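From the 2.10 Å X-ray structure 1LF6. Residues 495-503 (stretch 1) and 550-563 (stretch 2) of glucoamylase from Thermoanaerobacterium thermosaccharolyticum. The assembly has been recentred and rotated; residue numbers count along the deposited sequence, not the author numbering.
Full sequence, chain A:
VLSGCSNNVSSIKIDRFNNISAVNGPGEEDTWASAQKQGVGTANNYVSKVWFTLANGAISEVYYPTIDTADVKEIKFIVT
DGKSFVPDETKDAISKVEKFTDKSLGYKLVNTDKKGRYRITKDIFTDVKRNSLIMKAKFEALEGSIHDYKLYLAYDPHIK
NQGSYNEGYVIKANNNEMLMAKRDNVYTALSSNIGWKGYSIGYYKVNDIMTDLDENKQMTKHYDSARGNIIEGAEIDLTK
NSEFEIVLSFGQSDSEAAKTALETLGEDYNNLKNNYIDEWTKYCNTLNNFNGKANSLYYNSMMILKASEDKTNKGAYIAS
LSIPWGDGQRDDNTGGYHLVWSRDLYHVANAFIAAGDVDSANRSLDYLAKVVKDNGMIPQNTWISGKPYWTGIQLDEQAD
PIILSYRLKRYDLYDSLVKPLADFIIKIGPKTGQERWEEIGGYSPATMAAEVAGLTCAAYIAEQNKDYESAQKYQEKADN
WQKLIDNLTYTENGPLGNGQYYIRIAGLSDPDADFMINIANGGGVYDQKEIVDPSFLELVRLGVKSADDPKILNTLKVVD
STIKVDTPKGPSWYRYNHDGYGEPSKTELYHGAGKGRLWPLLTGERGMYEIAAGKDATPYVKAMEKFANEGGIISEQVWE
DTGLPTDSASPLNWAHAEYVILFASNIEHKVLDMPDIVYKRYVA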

# COMPACT_ATOMS: atom_id res chain seq x y z
N PRO A 495 12.78 31.08 -15.03
CA PRO A 495 11.63 31.80 -15.61
C PRO A 495 10.48 32.01 -14.63
O PRO A 495 9.62 32.86 -14.87
CB PRO A 495 11.23 30.90 -16.78
CG PRO A 495 11.51 29.54 -16.24
CD PRO A 495 12.86 29.71 -15.58
N LEU A 496 10.46 31.25 -13.54
CA LEU A 496 9.39 31.36 -12.57
C LEU A 496 9.61 32.45 -11.52
O LEU A 496 10.74 32.69 -11.11
CB LEU A 496 9.16 30.02 -11.87
CG LEU A 496 8.77 28.83 -12.75
CD1 LEU A 496 8.71 27.57 -11.91
CD2 LEU A 496 7.42 29.11 -13.41
N GLY A 497 8.52 33.08 -11.11
CA GLY A 497 8.58 34.13 -10.10
C GLY A 497 9.75 35.08 -10.24
O GLY A 497 10.04 35.59 -11.32
N ASN A 498 10.44 35.31 -9.12
CA ASN A 498 11.59 36.20 -9.10
C ASN A 498 12.85 35.54 -9.67
O ASN A 498 13.95 36.10 -9.58
CB ASN A 498 11.86 36.68 -7.66
CG ASN A 498 12.51 35.61 -6.80
OD1 ASN A 498 12.61 34.44 -7.19
ND2 ASN A 498 12.97 36.02 -5.62
N GLY A 499 12.69 34.35 -10.25
CA GLY A 499 13.81 33.64 -10.85
C GLY A 499 14.82 32.99 -9.91
O GLY A 499 15.82 32.43 -10.37
N GLN A 500 14.56 33.05 -8.61
CA GLN A 500 15.46 32.49 -7.61
C GLN A 500 14.78 31.35 -6.85
O GLN A 500 13.79 31.59 -6.14
CB GLN A 500 15.87 33.58 -6.63
CG GLN A 500 16.66 34.71 -7.27
CD GLN A 500 16.50 36.02 -6.52
OE1 GLN A 500 15.63 36.83 -6.84
NE2 GLN A 500 17.34 36.23 -5.51
N TYR A 501 15.31 30.14 -6.99
CA TYR A 501 14.73 28.97 -6.32
C TYR A 501 15.48 27.67 -6.63
O TYR A 501 16.19 27.58 -7.62
CB TYR A 501 13.27 28.79 -6.76
CG TYR A 501 13.05 28.83 -8.26
CD1 TYR A 501 12.79 30.04 -8.91
CD2 TYR A 501 13.10 27.67 -9.04
CE1 TYR A 501 12.56 30.08 -10.29
CE2 TYR A 501 12.88 27.70 -10.41
CZ TYR A 501 12.61 28.92 -11.04
OH TYR A 501 12.33 28.96 -12.39
N TYR A 502 15.32 26.68 -5.75
CA TYR A 502 15.92 25.38 -5.99
C TYR A 502 15.06 24.75 -7.08
O TYR A 502 13.83 24.87 -7.05
CB TYR A 502 15.84 24.47 -4.75
CG TYR A 502 16.79 24.84 -3.63
CD1 TYR A 502 16.33 25.44 -2.46
CD2 TYR A 502 18.16 24.59 -3.75
CE1 TYR A 502 17.20 25.79 -1.43
CE2 TYR A 502 19.04 24.94 -2.73
CZ TYR A 502 18.56 25.55 -1.57
OH TYR A 502 19.44 25.93 -0.59
N ILE A 503 15.68 24.10 -8.05
CA ILE A 503 14.91 23.46 -9.10
C ILE A 503 14.77 21.99 -8.74
O ILE A 503 15.38 21.52 -7.79
CB ILE A 503 15.60 23.60 -10.49
CG1 ILE A 503 16.96 22.90 -10.51
CG2 ILE A 503 15.75 25.08 -10.82
CD1 ILE A 503 17.73 23.07 -11.84
N PRO A 550 16.74 31.98 3.40
CA PRO A 550 16.06 32.70 2.32
C PRO A 550 15.93 31.92 0.99
O PRO A 550 15.02 32.19 0.21
CB PRO A 550 16.87 33.99 2.18
CG PRO A 550 18.24 33.60 2.71
CD PRO A 550 17.90 32.74 3.89
N LYS A 551 16.82 30.96 0.75
CA LYS A 551 16.73 30.18 -0.48
C LYS A 551 15.53 29.25 -0.39
O LYS A 551 14.85 29.00 -1.39
CB LYS A 551 18.02 29.38 -0.71
CG LYS A 551 19.24 30.25 -1.03
CD LYS A 551 20.40 29.41 -1.54
CE LYS A 551 21.58 30.28 -2.00
NZ LYS A 551 22.20 31.02 -0.87
N ILE A 552 15.26 28.75 0.81
CA ILE A 552 14.12 27.88 1.05
C ILE A 552 12.83 28.69 0.88
O ILE A 552 11.90 28.25 0.22
CB ILE A 552 14.14 27.30 2.49
CG1 ILE A 552 15.32 26.32 2.63
CG2 ILE A 552 12.81 26.62 2.81
CD1 ILE A 552 15.25 25.11 1.72
N LEU A 553 12.79 29.87 1.49
CA LEU A 553 11.61 30.73 1.39
C LEU A 553 11.31 31.13 -0.05
O LEU A 553 10.16 31.13 -0.47
CB LEU A 553 11.80 31.99 2.26
CG LEU A 553 11.66 31.83 3.78
CD1 LEU A 553 10.29 31.25 4.12
CD2 LEU A 553 12.73 30.91 4.31
N ASN A 554 12.36 31.44 -0.81
CA ASN A 554 12.20 31.83 -2.21
C ASN A 554 11.59 30.69 -3.02
O ASN A 554 10.73 30.90 -3.87
CB ASN A 554 13.56 32.20 -2.82
CG ASN A 554 14.06 33.56 -2.38
OD1 ASN A 554 15.23 33.90 -2.60
ND2 ASN A 554 13.19 34.35 -1.77
N THR A 555 12.06 29.47 -2.75
CA THR A 555 11.57 28.30 -3.46
C THR A 555 10.10 28.07 -3.11
O THR A 555 9.29 27.77 -3.98
CB THR A 555 12.41 27.05 -3.08
OG1 THR A 555 13.80 27.33 -3.30
CG2 THR A 555 12.00 25.86 -3.91
N LEU A 556 9.78 28.23 -1.83
CA LEU A 556 8.42 28.06 -1.34
C LEU A 556 7.44 28.94 -2.14
O LEU A 556 6.35 28.50 -2.49
CB LEU A 556 8.38 28.44 0.14
CG LEU A 556 7.94 27.42 1.19
CD1 LEU A 556 8.51 26.05 0.90
CD2 LEU A 556 8.41 27.90 2.57
N LYS A 557 7.85 30.17 -2.42
CA LYS A 557 7.01 31.10 -3.17
C LYS A 557 6.70 30.58 -4.57
O LYS A 557 5.56 30.65 -5.02
CB LYS A 557 7.69 32.47 -3.31
CG LYS A 557 8.01 33.16 -2.00
CD LYS A 557 8.47 34.59 -2.25
CE LYS A 557 9.04 35.22 -0.99
NZ LYS A 557 10.30 34.54 -0.56
N VAL A 558 7.71 30.05 -5.24
CA VAL A 558 7.54 29.52 -6.58
C VAL A 558 6.71 28.24 -6.57
O VAL A 558 5.85 28.02 -7.43
CB VAL A 558 8.90 29.26 -7.25
CG1 VAL A 558 8.71 28.64 -8.61
CG2 VAL A 558 9.68 30.56 -7.37
N VAL A 559 6.98 27.38 -5.59
CA VAL A 559 6.25 26.13 -5.47
C VAL A 559 4.76 26.37 -5.22
O VAL A 559 3.91 25.77 -5.88
CB VAL A 559 6.82 25.26 -4.33
CG1 VAL A 559 5.87 24.12 -4.00
CG2 VAL A 559 8.18 24.70 -4.75
N ASP A 560 4.44 27.25 -4.28
CA ASP A 560 3.03 27.52 -3.98
C ASP A 560 2.31 28.28 -5.10
O ASP A 560 1.09 28.17 -5.24
CB ASP A 560 2.90 28.29 -2.67
CG ASP A 560 3.26 27.43 -1.46
OD1 ASP A 560 3.34 26.19 -1.63
OD2 ASP A 560 3.45 27.98 -0.36
N SER A 561 3.06 29.02 -5.91
CA SER A 561 2.47 29.77 -7.01
C SER A 561 2.23 28.88 -8.23
O SER A 561 1.42 29.20 -9.08
CB SER A 561 3.38 30.93 -7.43
OG SER A 561 3.56 31.83 -6.35
N THR A 562 2.93 27.75 -8.29
CA THR A 562 2.80 26.89 -9.46
C THR A 562 2.19 25.50 -9.25
O THR A 562 1.49 25.00 -10.13
CB THR A 562 4.17 26.70 -10.14
OG1 THR A 562 5.04 25.97 -9.27
CG2 THR A 562 4.81 28.05 -10.43
N ILE A 563 2.44 24.88 -8.11
CA ILE A 563 1.93 23.53 -7.91
C ILE A 563 1.21 23.28 -6.59
O ILE A 563 1.16 22.14 -6.10
CB ILE A 563 3.06 22.48 -8.08
CG1 ILE A 563 4.22 22.80 -7.14
CG2 ILE A 563 3.55 22.49 -9.54
CD1 ILE A 563 5.35 21.79 -7.19
O HOH W 1 11.08 32.94 -5.47

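The contact joins a helix, residues 550-562, to a loop that turns at Leu496-Gly499 and runs into the short strand Tyr501-Tyr502. Together the two stretches bury 525 Å², counted over both sides, and their backbones come closest at Tyr501 and Thr555, whose CA atoms lie 4.3 Å apart.

Pro550 opens the helix out of reach of the loop; its O accepts the backbone hydrogen bond from Asn554 N at 2.9 Å. Lys551 is the first residue to touch. Its CA-to-CB bond points toward stretch 1, and CB lies 3.7 Å from Tyr502 OH, but the extended chain (chi1 m, chi2 and chi3 t) then leads its end away. A long aliphatic stem suits this place, since it packs at its base while the charged group leaves the contact. Ile552 does the reverse: CA-to-CB points away, yet with chi1 and chi2 both m its CD1 comes back to 3.8 Å from Tyr502 CE1, an apolar contact in a buried setting.

Asn554 directs its CA-to-CB bond toward the loop and sets CB 3.4 Å from Gln500 O. The polar link here runs through a water between a main-chain and a side-chain oxygen: water 1 lies between the stretches, 2.6 Å from Asn554 O and 2.7 Å from Asn498 OD1, within hydrogen-bonding distance of both. Asn498 OD1 also accepts from Gln500 N at 2.8 Å, so this one side chain both braces its own loop and approaches the water.

Thr555 supplies the direct hydrogen bond across the stretches. Tyr502 N donates to Thr555 OG1 at 3.0 Å with an N-H...O angle of 174°, almost linear. The hydroxyl in turn donates to Lys551 O, with OG1 and O 2.7 Å apart, so its proton is directed back into the helix and its oxygen is free to accept from the strand. Threonine suits the position because a short hydroxyl side chain can do both in a buried site. The same OG1 lies 3.3 Å from Tyr502 CD1, obliquely to that ring.

One turn further on, Val558 is the apolar centre, with 84 Å² covered by stretch 1. Its chi1 of 177° (t) places CG1 over a face of the Tyr501 ring, 4.3 Å from the centroid and 7° off the normal, a CH-pi contact. CG1 is also 3.5 Å from Leu496 CD1, while CG2 is 3.5 Å from Tyr501 CD1. A branched side chain thus reaches both neighbours. Leu496 N donates to Tyr501 OH at 3.2 Å, tying the turn to the tyrosine that Val558 packs against. At Gly497, an ideal CB would sit a tight 3.4 Å from Val558 CG2; the positive phi of 40° independently favours glycine.

Thr562 closes the contact. Its CG2 approaches Leu496 CD2 at 4.1 Å, while OG1 donates to Val558 O at 2.9 Å, satisfying the hydroxyl within the helix and leaving the methyl to meet leucine.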